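Local coordinates for protein endoribonuclease YbeY (Aquifex aeolicus, PDB 1OZ9) that probably acts as a zinc-dependent, single strand-specific endoribonuclease in 16S rRNA 3'-end maturation and late-stage ribosome quality control, at residues 91-94 with 95-98; 105-108 with 109-113. All coordinates share one frame; numbering follows the deposited sequence.

Interaction 1 of 2, residues 91-94 with 95-98; sequences QDTA and ERQA
Thr93 meets Arg96 and Gln97 within the first turns of helix 91-101, a local contact along one helix that starts directly after strand 81-90. The Arg96 chain starts anti to its carbonyl carbon (chi1 -72°) and runs back along the helix, bending further out to bring the guanidinium over the backbone oxygen of Asp92. Asp92 O lies over the centre of one face, 3.8 Å from Arg96 CZ. From there Arg96 NH1 makes a weak, bent hydrogen bond of 3.4 Å to Thr93 OG1. For the side chains of Asp92, Thr93 and Arg96 the stronger polar partner is Asp50, which bonds Thr93 OG1 and, through its backbone N, Asp92 OD2, and forms a salt bridge with Arg96. On the other branch of the threonine, CG2 lies 3.9 Å from Gln97 CD and packs obliquely against the amide group. Shortening Gln97 to an alanine here would probably strip part of the cover from the Thr93 methyl and open a gap beside it. The backbone beneath is tied by Glu95 N to Gln91 O (2.9 Å) and Gln97 N to Thr93 O (3.0 Å), the i to i+4 ladder of a regular alpha helix.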
ATOM      1  N   GLN A  91       1.095 -10.679   4.189  1.00 17.66           N
ATOM      2  CA  GLN A  91       2.447 -11.185   4.287  1.00 18.31           C
ATOM      3  C   GLN A  91       2.601 -12.526   3.579  1.00 18.22           C
ATOM      4  O   GLN A  91       3.635 -12.795   2.989  1.00 18.84           O
ATOM      5  CB  GLN A  91       2.867 -11.328   5.764  1.00 17.94           C
ATOM      6  CG  GLN A  91       4.286 -11.823   5.908  1.00 17.88           C
ATOM      7  CD  GLN A  91       4.664 -12.012   7.374  1.00 18.47           C
ATOM      8  OE1 GLN A  91       4.685 -13.138   7.898  1.00 19.22           O
ATOM      9  NE2 GLN A  91       4.955 -10.922   8.022  1.00 13.93           N
ATOM     10  N   ASP A  92       1.589 -13.385   3.677  1.00 18.60           N
ATOM     11  CA  ASP A  92       1.641 -14.706   3.062  1.00 18.57           C
ATOM     12  C   ASP A  92       1.870 -14.602   1.561  1.00 17.99           C
ATOM     13  O   ASP A  92       2.702 -15.313   0.987  1.00 16.72           O
ATOM     14  CB  ASP A  92       0.328 -15.447   3.247  1.00 19.00           C
ATOM     15  CG  ASP A  92       0.058 -15.840   4.681  1.00 23.07           C
ATOM     16  OD1 ASP A  92       1.015 -15.893   5.512  1.00 24.40           O
ATOM     17  OD2 ASP A  92      -1.103 -16.120   5.052  1.00 22.86           O
ATOM     18  N   THR A  93       1.090 -13.750   0.913  1.00 17.21           N
ATOM     19  CA  THR A  93       1.218 -13.610  -0.522  1.00 17.37           C
ATOM     20  C   THR A  93       2.485 -12.878  -0.864  1.00 17.00           C
ATOM     21  O   THR A  93       3.154 -13.256  -1.808  1.00 17.25           O
ATOM     22  CB  THR A  93      -0.018 -12.909  -1.118  1.00 17.53           C
ATOM     23  OG1 THR A  93      -1.111 -13.830  -1.076  1.00 17.98           O
ATOM     24  CG2 THR A  93       0.177 -12.642  -2.629  1.00 17.55           C
ATOM     25  N   ALA A  94       2.820 -11.847  -0.086  1.00 16.78           N
ATOM     26  CA  ALA A  94       4.054 -11.093  -0.298  1.00 16.83           C
ATOM     27  C   ALA A  94       5.273 -12.035  -0.273  1.00 17.23           C
ATOM     28  O   ALA A  94       6.192 -11.904  -1.091  1.00 16.71           O
ATOM     29  CB  ALA A  94       4.195  -9.997   0.791  1.00 17.56           C
ATOM     30  N   GLU A  95       5.281 -12.989   0.659  1.00 17.40           N
ATOM     31  CA  GLU A  95       6.420 -13.922   0.743  1.00 18.28           C
ATOM     32  C   GLU A  95       6.560 -14.757  -0.527  1.00 17.68           C
ATOM     33  O   GLU A  95       7.671 -14.963  -1.016  1.00 16.57           O
ATOM     34  CB  GLU A  95       6.331 -14.841   1.968  1.00 19.15           C
ATOM     35  CG  GLU A  95       6.655 -14.167   3.300  1.00 22.29           C
ATOM     36  CD  GLU A  95       6.544 -15.153   4.459  1.00 28.45           C
ATOM     37  OE1 GLU A  95       5.444 -15.740   4.614  1.00 29.10           O
ATOM     38  OE2 GLU A  95       7.555 -15.366   5.181  1.00 27.77           O
ATOM     39  N   ARG A  96       5.433 -15.228  -1.057  1.00 17.42           N
ATOM     40  CA  ARG A  96       5.454 -16.058  -2.259  1.00 18.53           C
ATOM     41  C   ARG A  96       5.919 -15.267  -3.455  1.00 17.90           C
ATOM     42  O   ARG A  96       6.653 -15.784  -4.297  1.00 17.93           O
ATOM     43  CB  ARG A  96       4.082 -16.671  -2.573  1.00 19.16           C
ATOM     44  CG  ARG A  96       3.643 -17.786  -1.638  1.00 23.68           C
ATOM     45  CD  ARG A  96       2.286 -18.403  -2.002  1.00 29.98           C
ATOM     46  NE  ARG A  96       1.511 -18.665  -0.790  1.00 34.04           N
ATOM     47  CZ  ARG A  96       0.422 -17.981  -0.436  1.00 35.62           C
ATOM     48  NH1 ARG A  96      -0.054 -17.019  -1.214  1.00 33.86           N
ATOM     49  NH2 ARG A  96      -0.206 -18.282   0.694  1.00 38.30           N
ATOM     50  N   GLN A  97       5.462 -14.023  -3.549  1.00 17.08           N
ATOM     51  CA  GLN A  97       5.843 -13.182  -4.674  1.00 17.19           C
ATOM     52  C   GLN A  97       7.316 -12.847  -4.595  1.00 16.74           C
ATOM     53  O   GLN A  97       8.042 -12.891  -5.598  1.00 16.84           O
ATOM     54  CB  GLN A  97       4.966 -11.899  -4.751  1.00 16.94           C
ATOM     55  CG  GLN A  97       3.577 -12.207  -5.291  1.00 16.94           C
ATOM     56  CD  GLN A  97       2.589 -11.030  -5.289  1.00 18.16           C
ATOM     57  OE1 GLN A  97       2.934  -9.875  -4.975  1.00 18.40           O
ATOM     58  NE2 GLN A  97       1.362 -11.334  -5.659  1.00 11.69           N
ATOM     59  N   ALA A  98       7.760 -12.522  -3.393  1.00 16.67           N
ATOM     60  CA  ALA A  98       9.167 -12.222  -3.189  1.00 16.92           C
ATOM     61  C   ALA A  98       9.982 -13.428  -3.648  1.00 16.26           C
ATOM     62  O   ALA A  98      10.990 -13.266  -4.313  1.00 16.25           O
ATOM     63  CB  ALA A  98       9.458 -11.903  -1.698  1.00 16.58           C
TER
HETATM   64  O   HOH W   1       3.633 -15.275   6.206  1.00 38.27           O

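Interaction 2 of 2, residues 105-108 with 109-113; sequences LEEE and VKRLI
The guanidinium of Arg111 receives Glu107 OE2 at its edge, only 5° out of its plane, while the carboxylate itself stands almost upright to it, the two planes 79° apart. NE is the main donor, pointing nearly straight at the anti lone pair of OE2; the modelled separation of 2.5 Å between Arg111 NE and Glu107 OE2 is short enough that its exact value is doubtful. Arg111 NH2 adds a weak bond to the same oxygen. The other carboxylate oxygen is taken by Lys110, whose NZ reaches Glu107 OE1 at 3.0 Å from the syn side, somewhat out of the carboxylate plane. Glu107 gets there by a bend at chi2 (69°) that turns its carboxylate along the helix toward the next turn, where the lysine arrives three residues on and the arginine four.

On the flank of Leu105, Val109 and Leu112 the side-chain contacts are mostly apolar, beside the backbone i to i+4 bonds that run from Leu105 O to Val109 N through Glu108 O to Leu112 N. Leu105 CD1 lies 3.8 Å from Val109 CG2, and Glu108 lays its side chain across Leu112, with CG 3.9 Å from Leu112 CD1. The polar end of Glu108 turns to His103, whose NE2 shares a hydrogen bond with OE1. Leu105 and Glu108 also touch helix 91-101, whereas Lys110 packs on Trp28 of helix 22-35.

Glu107, Lys110 and Arg111 thus form a salt-bridge network of i to i+3 and i to i+4 pairs. With a cation at each oxygen, the carboxylate is probably restrained from turning, and the two positive neighbours would probably favour its ionised form.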
ATOM      1  N   LEU A 105      11.552 -10.214   1.302  1.00 17.21           N
ATOM      2  CA  LEU A 105      10.205  -9.908   1.774  1.00 17.11           C
ATOM      3  C   LEU A 105      10.069  -8.403   2.032  1.00 17.39           C
ATOM      4  O   LEU A 105       9.034  -7.772   1.699  1.00 15.95           O
ATOM      5  CB  LEU A 105       9.881 -10.693   3.043  1.00 16.91           C
ATOM      6  CG  LEU A 105       8.560 -10.307   3.729  1.00 16.22           C
ATOM      7  CD1 LEU A 105       7.418 -10.588   2.804  1.00 15.78           C
ATOM      8  CD2 LEU A 105       8.389 -11.126   5.012  1.00 17.48           C
ATOM      9  N   GLU A 106      11.114  -7.820   2.612  1.00 17.63           N
ATOM     10  CA  GLU A 106      11.078  -6.384   2.906  1.00 17.77           C
ATOM     11  C   GLU A 106      10.929  -5.623   1.617  1.00 18.03           C
ATOM     12  O   GLU A 106      10.155  -4.681   1.550  1.00 17.74           O
ATOM     13  CB  GLU A 106      12.333  -5.891   3.627  1.00 18.25           C
ATOM     14  CG  GLU A 106      12.456  -6.455   5.023  1.00 20.15           C
ATOM     15  CD  GLU A 106      13.498  -5.755   5.885  1.00 23.93           C
ATOM     16  OE1 GLU A 106      14.054  -4.708   5.475  1.00 23.48           O
ATOM     17  OE2 GLU A 106      13.763  -6.273   6.988  1.00 21.71           O
ATOM     18  N   GLU A 107      11.669  -6.034   0.590  1.00 18.24           N
ATOM     19  CA  GLU A 107      11.557  -5.335  -0.677  1.00 19.30           C
ATOM     20  C   GLU A 107      10.135  -5.467  -1.239  1.00 18.22           C
ATOM     21  O   GLU A 107       9.576  -4.487  -1.750  1.00 18.37           O
ATOM     22  CB  GLU A 107      12.594  -5.825  -1.686  1.00 19.69           C
ATOM     23  CG  GLU A 107      12.455  -5.169  -3.059  1.00 23.72           C
ATOM     24  CD  GLU A 107      12.824  -3.679  -3.087  1.00 29.13           C
ATOM     25  OE1 GLU A 107      13.684  -3.232  -2.293  1.00 30.51           O
ATOM     26  OE2 GLU A 107      12.251  -2.941  -3.927  1.00 31.60           O
ATOM     27  N   GLU A 108       9.533  -6.645  -1.111  1.00 17.72           N
ATOM     28  CA  GLU A 108       8.183  -6.856  -1.645  1.00 17.36           C
ATOM     29  C   GLU A 108       7.150  -6.048  -0.854  1.00 17.79           C
ATOM     30  O   GLU A 108       6.224  -5.431  -1.421  1.00 15.95           O
ATOM     31  CB  GLU A 108       7.826  -8.355  -1.679  1.00 17.69           C
ATOM     32  CG  GLU A 108       6.438  -8.674  -2.264  1.00 17.15           C
ATOM     33  CD  GLU A 108       6.304  -8.322  -3.749  1.00 21.76           C
ATOM     34  OE1 GLU A 108       7.334  -8.011  -4.413  1.00 18.12           O
ATOM     35  OE2 GLU A 108       5.156  -8.366  -4.264  1.00 22.14           O
ATOM     36  N   VAL A 109       7.302  -6.030   0.465  1.00 16.47           N
ATOM     37  CA  VAL A 109       6.369  -5.258   1.261  1.00 16.72           C
ATOM     38  C   VAL A 109       6.465  -3.758   0.969  1.00 16.85           C
ATOM     39  O   VAL A 109       5.455  -3.059   0.895  1.00 17.39           O
ATOM     40  CB  VAL A 109       6.546  -5.572   2.753  1.00 17.25           C
ATOM     41  CG1 VAL A 109       5.730  -4.583   3.604  1.00 17.35           C
ATOM     42  CG2 VAL A 109       6.106  -7.035   2.980  1.00 17.23           C
ATOM     43  N   LYS A 110       7.683  -3.269   0.828  1.00 16.82           N
ATOM     44  CA  LYS A 110       7.926  -1.867   0.494  1.00 18.03           C
ATOM     45  C   LYS A 110       7.237  -1.508  -0.834  1.00 18.04           C
ATOM     46  O   LYS A 110       6.534  -0.477  -0.954  1.00 18.87           O
ATOM     47  CB  LYS A 110       9.432  -1.593   0.380  1.00 17.48           C
ATOM     48  CG  LYS A 110       9.785  -0.132  -0.007  1.00 20.97           C
ATOM     49  CD  LYS A 110      11.305   0.092  -0.058  1.00 26.49           C
ATOM     50  CE  LYS A 110      11.918  -0.560  -1.269  1.00 30.13           C
ATOM     51  NZ  LYS A 110      13.418  -0.436  -1.314  1.00 32.95           N
ATOM     52  N   ARG A 111       7.405  -2.377  -1.814  1.00 17.66           N
ATOM     53  CA  ARG A 111       6.822  -2.159  -3.134  1.00 18.45           C
ATOM     54  C   ARG A 111       5.292  -2.185  -3.096  1.00 18.19           C
ATOM     55  O   ARG A 111       4.623  -1.424  -3.820  1.00 18.72           O
ATOM     56  CB  ARG A 111       7.352  -3.191  -4.117  1.00 17.26           C
ATOM     57  CG  ARG A 111       8.809  -2.902  -4.590  1.00 21.49           C
ATOM     58  CD  ARG A 111       9.354  -3.952  -5.564  1.00 22.42           C
ATOM     59  NE  ARG A 111      10.809  -3.948  -5.720  1.00 26.36           N
ATOM     60  CZ  ARG A 111      11.466  -4.598  -6.710  1.00 30.92           C
ATOM     61  NH1 ARG A 111      10.787  -5.266  -7.644  1.00 31.17           N
ATOM     62  NH2 ARG A 111      12.805  -4.577  -6.779  1.00 29.77           N
ATOM     63  N   LEU A 112       4.745  -3.050  -2.259  1.00 17.37           N
ATOM     64  CA  LEU A 112       3.314  -3.172  -2.128  1.00 16.79           C
ATOM     65  C   LEU A 112       2.737  -1.961  -1.402  1.00 17.67           C
ATOM     66  O   LEU A 112       1.615  -1.549  -1.686  1.00 16.54           O
ATOM     67  CB  LEU A 112       2.937  -4.467  -1.387  1.00 17.28           C
ATOM     68  CG  LEU A 112       3.129  -5.734  -2.240  1.00 17.34           C
ATOM     69  CD1 LEU A 112       2.996  -6.983  -1.397  1.00 18.52           C
ATOM     70  CD2 LEU A 112       2.134  -5.813  -3.443  1.00 17.54           C
ATOM     71  N   ILE A 113       3.481  -1.406  -0.446  1.00 16.54           N
ATOM     72  CA  ILE A 113       3.015  -0.180   0.224  1.00 17.13           C
ATOM     73  C   ILE A 113       2.881   0.944  -0.777  1.00 17.51           C
ATOM     74  O   ILE A 113       1.879   1.656  -0.805  1.00 17.92           O
ATOM     75  CB  ILE A 113       4.015   0.231   1.302  1.00 16.57           C
ATOM     76  CG1 ILE A 113       3.862  -0.703   2.495  1.00 16.54           C
ATOM     77  CG2 ILE A 113       3.777   1.693   1.764  1.00 18.49           C
ATOM     78  CD1 ILE A 113       5.043  -0.636   3.477  1.00 17.55           C
TER

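Overall arrangement
Interactions 1 and 2 lie on successive helices, 91-101 and 105-120, which pack against each other with the contact centres 9 Å apart. Leu105 is wedged between them: its CD1 is 3.8 Å from Ala94 CB and 3.7 Å from Glu95 CG. One turn further along, Glu108 CG comes within 3.4 Å of Ala94 O. Interaction 2 stands at the start of the helix that goes on to carry His115 and His119, predicted zinc ligands together with His125. The side chain of Leu112 is about 5 Å from that of His115, and that of Gln97 about 9 Å, so both helices approach the probable metal site, whereas the Glu107 network belongs to the helix's more solvent-accessible flank.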